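Local coordinates for GDSL-like protein (PDB 6HH9) that probably removes acetyl groups from acetylated xylan as a GDSL-type (SGNH) esterase, and binds beta-1,4-linked mannose units in this structure, at residues 265-270 with 326-331. Sequence-based numbering, arbitrary orientation.
With BMA (beta-D-mannopyranose), chain E; BMA (beta-D-mannopyranose), chain B.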
loop_
_atom_site.group_PDB
_atom_site.type_symbol
_atom_site.label_atom_id
_atom_site.label_comp_id
_atom_site.label_asym_id
_atom_site.label_seq_id
_atom_site.Cartn_x
_atom_site.Cartn_y
_atom_site.Cartn_z
ATOM N N ASP A 265 -8.672 8.912 -6.060
ATOM C CA ASP A 265 -9.918 8.739 -6.814
ATOM C C ASP A 265 -9.900 7.319 -7.395
ATOM O O ASP A 265 -9.713 7.131 -8.605
ATOM C CB ASP A 265 -10.044 9.847 -7.871
ATOM C CG ASP A 265 -11.409 10.012 -8.515
ATOM O OD1 ASP A 265 -12.409 9.429 -7.994
ATOM O OD2 ASP A 265 -11.470 10.740 -9.553
ATOM N N CYS A 266 -10.087 6.329 -6.509
ATOM C CA CYS A 266 -9.695 4.930 -6.776
ATOM C C CYS A 266 -10.790 4.114 -7.479
ATOM O O CYS A 266 -10.506 3.018 -7.971
ATOM C CB CYS A 266 -9.263 4.217 -5.502
ATOM S SG CYS A 266 -10.467 4.288 -4.149
ATOM N N PHE A 267 -12.022 4.614 -7.564
ATOM C CA PHE A 267 -13.026 3.879 -8.339
ATOM C C PHE A 267 -13.067 4.429 -9.778
ATOM O O PHE A 267 -14.008 5.059 -10.201
ATOM C CB PHE A 267 -14.369 3.880 -7.610
ATOM C CG PHE A 267 -14.290 3.395 -6.184
ATOM C CD1 PHE A 267 -13.919 2.089 -5.901
ATOM C CD2 PHE A 267 -14.565 4.247 -5.128
ATOM C CE1 PHE A 267 -13.810 1.645 -4.593
ATOM C CE2 PHE A 267 -14.466 3.803 -3.818
ATOM C CZ PHE A 267 -14.093 2.500 -3.556
ATOM N N LYS A 268 -12.011 4.122 -10.535
ATOM C CA LYS A 268 -11.779 4.619 -11.885
ATOM C C LYS A 268 -11.081 3.517 -12.682
ATOM O O LYS A 268 -10.498 2.612 -12.071
ATOM C CB LYS A 268 -10.904 5.879 -11.854
ATOM C CG LYS A 268 -11.589 7.110 -11.293
ATOM C CD LYS A 268 -12.678 7.640 -12.202
ATOM C CE LYS A 268 -13.942 8.011 -11.460
ATOM N NZ LYS A 268 -13.803 9.337 -10.838
ATOM N N HIS A 269 -11.142 3.632 -14.018
ATOM C CA HIS A 269 -10.465 2.743 -14.984
ATOM C C HIS A 269 -11.030 1.314 -14.943
ATOM O O HIS A 269 -10.462 0.420 -15.560
ATOM C CB HIS A 269 -8.937 2.751 -14.797
ATOM C CG HIS A 269 -8.316 4.107 -14.857
ATOM N ND1 HIS A 269 -8.696 5.066 -15.779
ATOM C CD2 HIS A 269 -7.337 4.664 -14.114
ATOM C CE1 HIS A 269 -7.995 6.160 -15.584
ATOM N NE2 HIS A 269 -7.147 5.932 -14.573
ATOM N N GLY A 270 -12.183 1.123 -14.286
ATOM C CA GLY A 270 -12.841 -0.185 -14.159
ATOM C C GLY A 270 -14.172 -0.236 -14.890
ATOM O O GLY A 270 -14.373 0.449 -15.914
ATOM N N TRP A 326 -17.202 4.032 8.019
ATOM C CA TRP A 326 -16.238 5.143 8.002
ATOM C C TRP A 326 -16.169 5.785 6.612
ATOM O O TRP A 326 -15.760 6.933 6.473
ATOM C CB TRP A 326 -14.849 4.667 8.465
ATOM C CG TRP A 326 -14.311 3.477 7.728
ATOM C CD1 TRP A 326 -14.325 2.181 8.154
ATOM C CD2 TRP A 326 -13.655 3.465 6.445
ATOM N NE1 TRP A 326 -13.732 1.368 7.223
ATOM C CE2 TRP A 326 -13.311 2.127 6.167
ATOM C CE3 TRP A 326 -13.311 4.448 5.515
ATOM C CZ2 TRP A 326 -12.640 1.753 5.005
ATOM C CZ3 TRP A 326 -12.654 4.080 4.364
ATOM C CH2 TRP A 326 -12.334 2.748 4.108
ATOM N N GLY A 327 -16.527 5.008 5.589
ATOM C CA GLY A 327 -16.432 5.418 4.180
ATOM C C GLY A 327 -16.335 4.207 3.265
ATOM O O GLY A 327 -16.363 3.067 3.730
ATOM N N ASP A 328 -16.231 4.475 1.963
ATOM C CA ASP A 328 -16.085 3.468 0.936
ATOM C C ASP A 328 -14.705 2.810 1.058
ATOM O O ASP A 328 -13.724 3.456 1.438
ATOM C CB ASP A 328 -16.244 4.073 -0.457
ATOM C CG ASP A 328 -17.655 4.508 -0.812
ATOM O OD1 ASP A 328 -18.610 3.989 -0.202
ATOM O OD2 ASP A 328 -17.784 5.360 -1.721
ATOM N N LYS A 329 -14.652 1.508 0.766
ATOM C CA LYS A 329 -13.426 0.749 0.824
ATOM C C LYS A 329 -13.116 0.200 -0.567
ATOM O O LYS A 329 -13.996 -0.333 -1.252
ATOM C CB LYS A 329 -13.532 -0.413 1.806
ATOM C CG LYS A 329 -12.325 -1.344 1.806
ATOM C CD LYS A 329 -12.402 -2.437 2.834
ATOM C CE LYS A 329 -11.043 -2.985 3.217
ATOM N NZ LYS A 329 -11.169 -4.357 3.755
ATOM N N LEU A 330 -11.850 0.304 -0.956
ATOM C CA LEU A 330 -11.345 -0.372 -2.127
ATOM C C LEU A 330 -10.903 -1.772 -1.707
ATOM O O LEU A 330 -9.763 -1.994 -1.310
ATOM C CB LEU A 330 -10.190 0.451 -2.692
ATOM C CG LEU A 330 -9.565 -0.085 -3.974
ATOM C CD1 LEU A 330 -10.577 -0.110 -5.110
ATOM C CD2 LEU A 330 -8.346 0.749 -4.336
ATOM N N GLU A 331 -11.838 -2.714 -1.762
ATOM C CA GLU A 331 -11.564 -4.068 -1.301
ATOM C C GLU A 331 -10.673 -4.785 -2.330
ATOM O O GLU A 331 -10.703 -4.482 -3.502
ATOM C CB GLU A 331 -12.874 -4.821 -1.060
ATOM C CG GLU A 331 -12.692 -6.159 -0.368
ATOM C CD GLU A 331 -12.048 -6.083 1.001
ATOM O OE1 GLU A 331 -12.788 -6.006 2.011
ATOM O OE2 GLU A 331 -10.810 -6.090 1.056
HETATM C C1 BMA E . -9.559 4.331 6.784
HETATM C C2 BMA E . -8.461 3.260 6.581
HETATM C C3 BMA E . -8.956 1.873 6.969
HETATM C C4 BMA E . -9.645 1.918 8.342
HETATM C C5 BMA E . -10.650 3.089 8.456
HETATM C C6 BMA E . -11.256 3.230 9.852
HETATM O O2 BMA E . -7.242 3.533 7.307
HETATM O O3 BMA E . -7.824 0.991 6.951
HETATM O O4 BMA E . -10.340 0.686 8.618
HETATM O O5 BMA E . -10.073 4.352 8.119
HETATM O O6 BMA E . -10.403 4.043 10.648
HETATM C C1 BMA B . -10.646 9.308 5.381
HETATM C C2 BMA B . -11.212 8.709 6.668
HETATM C C3 BMA B . -10.274 7.605 7.166
HETATM C C4 BMA B . -10.114 6.547 6.074
HETATM C C5 BMA B . -9.690 7.220 4.774
HETATM C C6 BMA B . -9.582 6.244 3.611
HETATM O O2 BMA B . -12.514 8.170 6.402
HETATM O O3 BMA B . -10.715 7.039 8.419
HETATM O O4 BMA B . -9.070 5.631 6.417
HETATM O O5 BMA B . -10.596 8.269 4.402
HETATM O O6 BMA B . -8.803 6.902 2.611
#
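F267 and C266 pack against D328, K329 and L330 in a small, mainly apolar surface contact within the two-sheet, beta-sandwich-like region of residues 237-370, which follows the alpha/beta SGNH-type fold. It sets the loop leading into strand 271-273 against the start of strand 329-336, an antiparallel neighbour of strand 288-295; no hydrogen bond links the two segments. F267, at the centre of an inverse gamma turn, has CG anti to its carbonyl carbon (chi1 -53°), carrying the ring's far end to the strand. F267 CE1 lies 3.7 Å from L330 CD1, and F267 CE2 meets D328 CB at 3.8 Å. The D328 carboxylate is turned 75° from the ring plane, and its OD1 accepts a hydrogen bond from V297 N. C266 SG sits over one face of the ring, 4.0 Å above its plane, while C266 CB touches L330 CD2 at 3.8 Å. V364 of strand 361-370 touches both F267 and L330. At the head of segment 326-331, W326 lays one indole face under the chain E mannose, with C5 3.6 Å from CD2; an alanine here would probably strip that sugar of its aromatic platform and leave E324 without its indole N-H partner. W326 CZ3 obliquely approaches C6 of the beta-1,4-linked chain B mannose at 3.8 Å. K329 NZ pairs with E331 OE1, yet the K329 carbonyl O lies at the F267 ring edge, near its plane, 3.7 Å from CZ.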